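Long-range contact in uncharacterized protein MJ0754 (Methanocaldococcus jannaschii, PDB 3Q4N), which is of unknown function but adopts a ferritin-like four-helix bundle that binds metal, probably at a dinuclear centre: residues 25-36 with 51-62. Sequence-based numbering, arbitrary orientation.
Sequences REEEKLARDVYL and AESEQTHMDAVK
R32 NH1 gives a hydrogen bond of 2.6 Å to Q55 OE1, which lies close to the guanidinium plane, whereas the donor stands 24° out of the plane of the amide carbonyl. With CG anti to the backbone N (chi1 -170°) and a bend at chi3, the R32 chain carries its guanidinium to Q55. The other edge of that group faces its own helix, where R32 NH2 meets the syn lone pair of D33 OD2 at 2.9 Å; K29 NZ, which also bonds to V81 O, makes a salt bridge to D33 OD1. Q55 NE2 in turn donates to D59 OD1 from above the carboxylate plane. M58 enters as a knob among R25, E28, K29 and R32, its SD over one face of the R32 guanidinium and its CE 3.7 Å from K29 CD. An alanine in place of R32 would probably leave Q55 OE1 without this donor, D33 without one of its two cationic partners and M58 without the flat group beneath its sulfur. Further along, the R25 guanidinium lies between K62 CB and M58 CE on opposite faces, while NH1 bonds only weakly to M58 O. The axes of segments 25-36 and 51-62 run nearly antiparallel, at 160°, and approach to 8.4 Å. On the inner side A31 CB packs against E54 CD, and E28 and E54 converge beside H57, which meets H146 of helix 130-155. Such clustered carboxylates, with E54 and H57 in ExxH spacing, are consistent with a ferritin-like dinuclear metal site in the bundle core.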
ATOM      1  N   ARG B  25       6.587   9.885 -10.000  1.00 62.73           N
ATOM      2  CA  ARG B  25       6.542  10.404 -11.366  1.00 63.00           C
ATOM      3  C   ARG B  25       5.741   9.442 -12.223  1.00 63.31           C
ATOM      4  O   ARG B  25       4.858   9.857 -12.973  1.00 63.27           O
ATOM      5  CB  ARG B  25       7.955  10.566 -11.937  1.00 63.01           C
ATOM      6  CG  ARG B  25       8.036  10.841 -13.451  1.00 63.82           C
ATOM      7  CD  ARG B  25       7.754  12.310 -13.801  1.00 65.37           C
ATOM      8  NE  ARG B  25       7.859  12.587 -15.237  1.00 65.84           N
ATOM      9  CZ  ARG B  25       7.159  13.531 -15.867  1.00 67.14           C
ATOM     10  NH1 ARG B  25       6.301  14.303 -15.205  1.00 66.28           N
ATOM     11  NH2 ARG B  25       7.306  13.707 -17.169  1.00 67.34           N
ATOM     12  N   GLU B  26       6.034   8.151 -12.099  1.00 63.35           N
ATOM     13  CA  GLU B  26       5.253   7.179 -12.833  1.00 63.82           C
ATOM     14  C   GLU B  26       3.900   6.861 -12.222  1.00 63.83           C
ATOM     15  O   GLU B  26       2.990   6.434 -12.935  1.00 64.17           O
ATOM     16  CB  GLU B  26       6.038   5.911 -13.098  1.00 64.27           C
ATOM     17  CG  GLU B  26       6.224   5.668 -14.583  1.00 65.39           C
ATOM     18  CD  GLU B  26       7.462   4.858 -14.911  1.00 66.90           C
ATOM     19  OE1 GLU B  26       8.051   4.243 -13.982  1.00 66.31           O
ATOM     20  OE2 GLU B  26       7.827   4.848 -16.116  1.00 68.07           O
ATOM     21  N   GLU B  27       3.747   7.082 -10.921  1.00 63.50           N
ATOM     22  CA  GLU B  27       2.455   6.831 -10.327  1.00 63.16           C
ATOM     23  C   GLU B  27       1.393   7.741 -10.925  1.00 62.53           C
ATOM     24  O   GLU B  27       0.344   7.242 -11.316  1.00 62.87           O
ATOM     25  CB  GLU B  27       2.486   6.887  -8.810  1.00 63.50           C
ATOM     26  CG  GLU B  27       1.381   6.040  -8.183  1.00 65.37           C
ATOM     27  CD  GLU B  27       1.711   5.552  -6.762  1.00 69.13           C
ATOM     28  OE1 GLU B  27       0.927   5.857  -5.825  1.00 71.02           O
ATOM     29  OE2 GLU B  27       2.745   4.862  -6.578  1.00 69.70           O
ATOM     30  N   GLU B  28       1.690   9.045 -11.031  1.00 61.80           N
ATOM     31  CA  GLU B  28       0.756  10.069 -11.551  1.00 60.89           C
ATOM     32  C   GLU B  28       0.446   9.869 -13.032  1.00 60.41           C
ATOM     33  O   GLU B  28      -0.618  10.250 -13.541  1.00 60.02           O
ATOM     34  CB  GLU B  28       1.316  11.475 -11.335  1.00 60.43           C
ATOM     35  CG  GLU B  28       1.653  11.834  -9.876  1.00 62.99           C
ATOM     36  CD  GLU B  28       0.424  12.089  -8.954  1.00 66.45           C
ATOM     37  OE1 GLU B  28      -0.399  12.985  -9.240  1.00 66.42           O
ATOM     38  OE2 GLU B  28       0.282  11.396  -7.914  1.00 67.69           O
ATOM     39  N   LYS B  29       1.394   9.270 -13.732  1.00 60.16           N
ATOM     40  CA  LYS B  29       1.194   8.969 -15.126  1.00 60.12           C
ATOM     41  C   LYS B  29       0.187   7.821 -15.278  1.00 59.77           C
ATOM     42  O   LYS B  29      -0.686   7.858 -16.162  1.00 59.62           O
ATOM     43  CB  LYS B  29       2.520   8.646 -15.804  1.00 60.25           C
ATOM     44  CG  LYS B  29       2.357   8.381 -17.283  1.00 60.96           C
ATOM     45  CD  LYS B  29       3.669   8.293 -18.020  1.00 60.47           C
ATOM     46  CE  LYS B  29       3.413   7.847 -19.436  1.00 60.72           C
ATOM     47  NZ  LYS B  29       3.033   6.417 -19.482  1.00 60.76           N
ATOM     48  N   LEU B  30       0.295   6.817 -14.414  1.00 59.10           N
ATOM     49  CA  LEU B  30      -0.707   5.758 -14.375  1.00 58.96           C
ATOM     50  C   LEU B  30      -2.108   6.376 -14.306  1.00 59.08           C
ATOM     51  O   LEU B  30      -2.951   6.158 -15.192  1.00 59.16           O
ATOM     52  CB  LEU B  30      -0.474   4.827 -13.187  1.00 58.50           C
ATOM     53  CG  LEU B  30      -1.583   3.818 -12.889  1.00 58.39           C
ATOM     54  CD1 LEU B  30      -1.938   2.984 -14.130  1.00 57.22           C
ATOM     55  CD2 LEU B  30      -1.204   2.927 -11.708  1.00 58.02           C
ATOM     56  N   ALA B  31      -2.339   7.145 -13.249  1.00 58.95           N
ATOM     57  CA  ALA B  31      -3.574   7.871 -13.069  1.00 59.16           C
ATOM     58  C   ALA B  31      -3.977   8.549 -14.375  1.00 59.36           C
ATOM     59  O   ALA B  31      -5.070   8.338 -14.875  1.00 59.35           O
ATOM     60  CB  ALA B  31      -3.398   8.896 -11.965  1.00 59.58           C
ATOM     61  N   ARG B  32      -3.073   9.331 -14.952  1.00 59.71           N
ATOM     62  CA  ARG B  32      -3.399  10.062 -16.151  1.00 60.12           C
ATOM     63  C   ARG B  32      -3.783   9.128 -17.316  1.00 60.41           C
ATOM     64  O   ARG B  32      -4.848   9.290 -17.932  1.00 60.22           O
ATOM     65  CB  ARG B  32      -2.279  11.028 -16.518  1.00 60.10           C
ATOM     66  CG  ARG B  32      -2.674  11.999 -17.634  1.00 61.25           C
ATOM     67  CD  ARG B  32      -1.478  12.457 -18.509  1.00 64.43           C
ATOM     68  NE  ARG B  32      -0.771  11.342 -19.154  1.00 67.07           N
ATOM     69  CZ  ARG B  32       0.431  11.432 -19.724  1.00 69.06           C
ATOM     70  NH1 ARG B  32       1.076  12.594 -19.745  1.00 70.06           N
ATOM     71  NH2 ARG B  32       0.995  10.353 -20.269  1.00 70.15           N
ATOM     72  N   ASP B  33      -2.938   8.139 -17.599  1.00 60.90           N
ATOM     73  CA  ASP B  33      -3.177   7.216 -18.726  1.00 61.20           C
ATOM     74  C   ASP B  33      -4.464   6.422 -18.533  1.00 61.28           C
ATOM     75  O   ASP B  33      -5.191   6.134 -19.499  1.00 61.54           O
ATOM     76  CB  ASP B  33      -2.012   6.245 -18.905  1.00 61.33           C
ATOM     77  CG  ASP B  33      -0.691   6.947 -19.162  1.00 62.63           C
ATOM     78  OD1 ASP B  33       0.345   6.360 -18.806  1.00 62.95           O
ATOM     79  OD2 ASP B  33      -0.677   8.078 -19.707  1.00 64.29           O
ATOM     80  N   VAL B  34      -4.758   6.072 -17.283  1.00 60.91           N
ATOM     81  CA  VAL B  34      -6.042   5.435 -17.006  1.00 60.20           C
ATOM     82  C   VAL B  34      -7.208   6.378 -17.314  1.00 59.50           C
ATOM     83  O   VAL B  34      -8.060   6.057 -18.145  1.00 59.28           O
ATOM     84  CB  VAL B  34      -6.136   4.851 -15.595  1.00 60.10           C
ATOM     85  CG1 VAL B  34      -7.498   4.242 -15.397  1.00 59.18           C
ATOM     86  CG2 VAL B  34      -5.065   3.793 -15.411  1.00 60.74           C
ATOM     87  N   TYR B  35      -7.234   7.541 -16.672  1.00 58.47           N
ATOM     88  CA  TYR B  35      -8.360   8.429 -16.871  1.00 58.08           C
ATOM     89  C   TYR B  35      -8.566   8.692 -18.377  1.00 58.18           C
ATOM     90  O   TYR B  35      -9.658   8.499 -18.904  1.00 58.06           O
ATOM     91  CB  TYR B  35      -8.235   9.711 -16.029  1.00 57.91           C
ATOM     92  CG  TYR B  35      -8.092   9.465 -14.525  1.00 56.52           C
ATOM     93  CD1 TYR B  35      -8.701   8.384 -13.913  1.00 54.67           C
ATOM     94  CD2 TYR B  35      -7.363  10.333 -13.717  1.00 57.44           C
ATOM     95  CE1 TYR B  35      -8.580   8.150 -12.555  1.00 54.06           C
ATOM     96  CE2 TYR B  35      -7.228  10.099 -12.345  1.00 57.11           C
ATOM     97  CZ  TYR B  35      -7.849   9.000 -11.776  1.00 56.44           C
ATOM     98  OH  TYR B  35      -7.729   8.741 -10.423  1.00 58.61           O
ATOM     99  N   LEU B  36      -7.494   9.060 -19.068  1.00 58.36           N
ATOM    100  CA  LEU B  36      -7.514   9.230 -20.526  1.00 58.11           C
ATOM    101  C   LEU B  36      -8.153   8.070 -21.305  1.00 58.23           C
ATOM    102  O   LEU B  36      -9.024   8.298 -22.151  1.00 58.26           O
ATOM    103  CB  LEU B  36      -6.091   9.456 -21.027  1.00 58.20           C
ATOM    104  CG  LEU B  36      -5.516  10.853 -20.809  1.00 57.10           C
ATOM    105  CD1 LEU B  36      -4.020  10.801 -20.740  1.00 56.02           C
ATOM    106  CD2 LEU B  36      -5.955  11.764 -21.932  1.00 57.11           C
ATOM    107  N   ALA B  51      -7.703  13.921 -15.812  1.00 65.43           N
ATOM    108  CA  ALA B  51      -6.508  13.612 -16.601  1.00 66.13           C
ATOM    109  C   ALA B  51      -5.655  14.875 -16.782  1.00 66.65           C
ATOM    110  O   ALA B  51      -4.423  14.824 -16.720  1.00 66.74           O
ATOM    111  CB  ALA B  51      -6.900  13.047 -17.943  1.00 66.18           C
ATOM    112  N   GLU B  52      -6.333  16.007 -16.979  1.00 67.08           N
ATOM    113  CA  GLU B  52      -5.695  17.307 -17.162  1.00 67.50           C
ATOM    114  C   GLU B  52      -5.011  17.717 -15.867  1.00 66.41           C
ATOM    115  O   GLU B  52      -3.971  18.373 -15.876  1.00 66.77           O
ATOM    116  CB  GLU B  52      -6.744  18.355 -17.568  1.00 68.21           C
ATOM    117  CG  GLU B  52      -6.397  19.144 -18.859  1.00 72.36           C
ATOM    118  CD  GLU B  52      -7.629  19.460 -19.767  1.00 77.63           C
ATOM    119  OE1 GLU B  52      -8.470  18.552 -20.016  1.00 79.31           O
ATOM    120  OE2 GLU B  52      -7.740  20.617 -20.256  1.00 79.17           O
ATOM    121  N   SER B  53      -5.588  17.314 -14.749  1.00 65.03           N
ATOM    122  CA  SER B  53      -4.990  17.624 -13.478  1.00 64.30           C
ATOM    123  C   SER B  53      -3.808  16.716 -13.216  1.00 64.00           C
ATOM    124  O   SER B  53      -2.740  17.163 -12.779  1.00 63.70           O
ATOM    125  CB  SER B  53      -6.008  17.456 -12.375  1.00 64.19           C
ATOM    126  OG  SER B  53      -5.534  18.074 -11.203  1.00 64.29           O
ATOM    127  N   GLU B  54      -4.002  15.428 -13.488  1.00 63.66           N
ATOM    128  CA  GLU B  54      -2.933  14.451 -13.309  1.00 63.01           C
ATOM    129  C   GLU B  54      -1.737  14.734 -14.222  1.00 62.43           C
ATOM    130  O   GLU B  54      -0.611  14.348 -13.887  1.00 62.26           O
ATOM    131  CB  GLU B  54      -3.451  13.012 -13.428  1.00 63.05           C
ATOM    132  CG  GLU B  54      -4.429  12.615 -12.299  1.00 63.35           C
ATOM    133  CD  GLU B  54      -3.722  12.235 -10.999  1.00 64.63           C
ATOM    134  OE1 GLU B  54      -2.482  12.186 -11.044  1.00 63.11           O
ATOM    135  OE2 GLU B  54      -4.386  11.979  -9.940  1.00 65.24           O
ATOM    136  N   GLN B  55      -1.970  15.439 -15.340  1.00 61.73           N
ATOM    137  CA  GLN B  55      -0.861  15.938 -16.167  1.00 60.95           C
ATOM    138  C   GLN B  55      -0.082  16.958 -15.374  1.00 61.80           C
ATOM    139  O   GLN B  55       1.127  16.787 -15.197  1.00 61.86           O
ATOM    140  CB  GLN B  55      -1.314  16.549 -17.484  1.00 59.93           C
ATOM    141  CG  GLN B  55      -0.162  17.121 -18.313  1.00 56.76           C
ATOM    142  CD  GLN B  55       0.843  16.065 -18.737  1.00 53.99           C
ATOM    143  OE1 GLN B  55       0.519  15.143 -19.471  1.00 51.42           O
ATOM    144  NE2 GLN B  55       2.071  16.200 -18.275  1.00 54.06           N
ATOM    145  N   THR B  56      -0.768  18.003 -14.903  1.00 62.45           N
ATOM    146  CA  THR B  56      -0.198  18.935 -13.923  1.00 63.86           C
ATOM    147  C   THR B  56       0.667  18.181 -12.913  1.00 63.95           C
ATOM    148  O   THR B  56       1.867  18.397 -12.838  1.00 63.60           O
ATOM    149  CB  THR B  56      -1.292  19.705 -13.111  1.00 64.45           C
ATOM    150  OG1 THR B  56      -2.216  20.351 -14.002  1.00 65.99           O
ATOM    151  CG2 THR B  56      -0.661  20.732 -12.170  1.00 63.71           C
ATOM    152  N   HIS B  57       0.054  17.288 -12.149  1.00 64.69           N
ATOM    153  CA  HIS B  57       0.796  16.497 -11.165  1.00 65.77           C
ATOM    154  C   HIS B  57       2.056  15.838 -11.776  1.00 66.21           C
ATOM    155  O   HIS B  57       3.101  15.747 -11.120  1.00 66.46           O
ATOM    156  CB  HIS B  57      -0.090  15.393 -10.580  1.00 66.10           C
ATOM    157  CG  HIS B  57      -1.195  15.871  -9.678  1.00 66.88           C
ATOM    158  ND1 HIS B  57      -1.650  15.123  -8.611  1.00 66.00           N
ATOM    159  CD2 HIS B  57      -1.953  16.994  -9.698  1.00 67.74           C
ATOM    160  CE1 HIS B  57      -2.634  15.765  -8.012  1.00 66.69           C
ATOM    161  NE2 HIS B  57      -2.837  16.905  -8.648  1.00 67.54           N
ATOM    162  N   MET B  58       1.944  15.345 -13.014  1.00 66.34           N
ATOM    163  CA  MET B  58       3.099  14.800 -13.725  1.00 66.00           C
ATOM    164  C   MET B  58       4.201  15.857 -13.785  1.00 66.78           C
ATOM    165  O   MET B  58       5.312  15.630 -13.294  1.00 66.51           O
ATOM    166  CB  MET B  58       2.705  14.348 -15.139  1.00 65.42           C
ATOM    167  CG  MET B  58       2.364  12.878 -15.225  1.00 63.14           C
ATOM    168  SD  MET B  58       1.772  12.384 -16.831  1.00 52.81           S
ATOM    169  CE  MET B  58       3.357  11.970 -17.524  1.00 58.17           C
ATOM    170  N   ASP B  59       3.858  17.011 -14.374  1.00 67.52           N
ATOM    171  CA  ASP B  59       4.780  18.140 -14.598  1.00 68.14           C
ATOM    172  C   ASP B  59       5.486  18.561 -13.290  1.00 68.37           C
ATOM    173  O   ASP B  59       6.716  18.657 -13.230  1.00 68.29           O
ATOM    174  CB  ASP B  59       4.033  19.331 -15.279  1.00 68.09           C
ATOM    175  CG  ASP B  59       3.370  18.948 -16.670  1.00 69.09           C
ATOM    176  OD1 ASP B  59       3.667  17.873 -17.260  1.00 67.62           O
ATOM    177  OD2 ASP B  59       2.537  19.738 -17.183  1.00 69.47           O
ATOM    178  N   ALA B  60       4.697  18.759 -12.236  1.00 68.84           N
ATOM    179  CA  ALA B  60       5.198  19.202 -10.938  1.00 69.26           C
ATOM    180  C   ALA B  60       6.346  18.338 -10.422  1.00 69.70           C
ATOM    181  O   ALA B  60       7.278  18.831  -9.797  1.00 69.93           O
ATOM    182  CB  ALA B  60       4.068  19.230  -9.929  1.00 68.96           C
ATOM    183  N   VAL B  61       6.270  17.043 -10.682  1.00 70.27           N
ATOM    184  CA  VAL B  61       7.253  16.101 -10.161  1.00 70.62           C
ATOM    185  C   VAL B  61       8.472  16.166 -11.060  1.00 71.29           C
ATOM    186  O   VAL B  61       9.605  16.169 -10.583  1.00 71.53           O
ATOM    187  CB  VAL B  61       6.674  14.650 -10.067  1.00 70.33           C
ATOM    188  CG1 VAL B  61       7.693  13.684  -9.487  1.00 69.84           C
ATOM    189  CG2 VAL B  61       5.432  14.630  -9.215  1.00 69.25           C
ATOM    190  N   LYS B  62       8.221  16.236 -12.365  1.00 72.08           N
ATOM    191  CA  LYS B  62       9.261  16.475 -13.346  1.00 72.71           C
ATOM    192  C   LYS B  62      10.141  17.634 -12.891  1.00 73.41           C
ATOM    193  O   LYS B  62      11.363  17.499 -12.928  1.00 73.49           O
ATOM    194  CB  LYS B  62       8.642  16.747 -14.712  1.00 72.67           C
ATOM    195  CG  LYS B  62       9.614  17.200 -15.745  1.00 72.90           C
ATOM    196  CD  LYS B  62       9.537  16.343 -16.974  1.00 74.46           C
ATOM    197  CE  LYS B  62      10.952  16.007 -17.447  1.00 76.83           C
ATOM    198  NZ  LYS B  62      10.977  15.148 -18.671  1.00 77.94           N
TER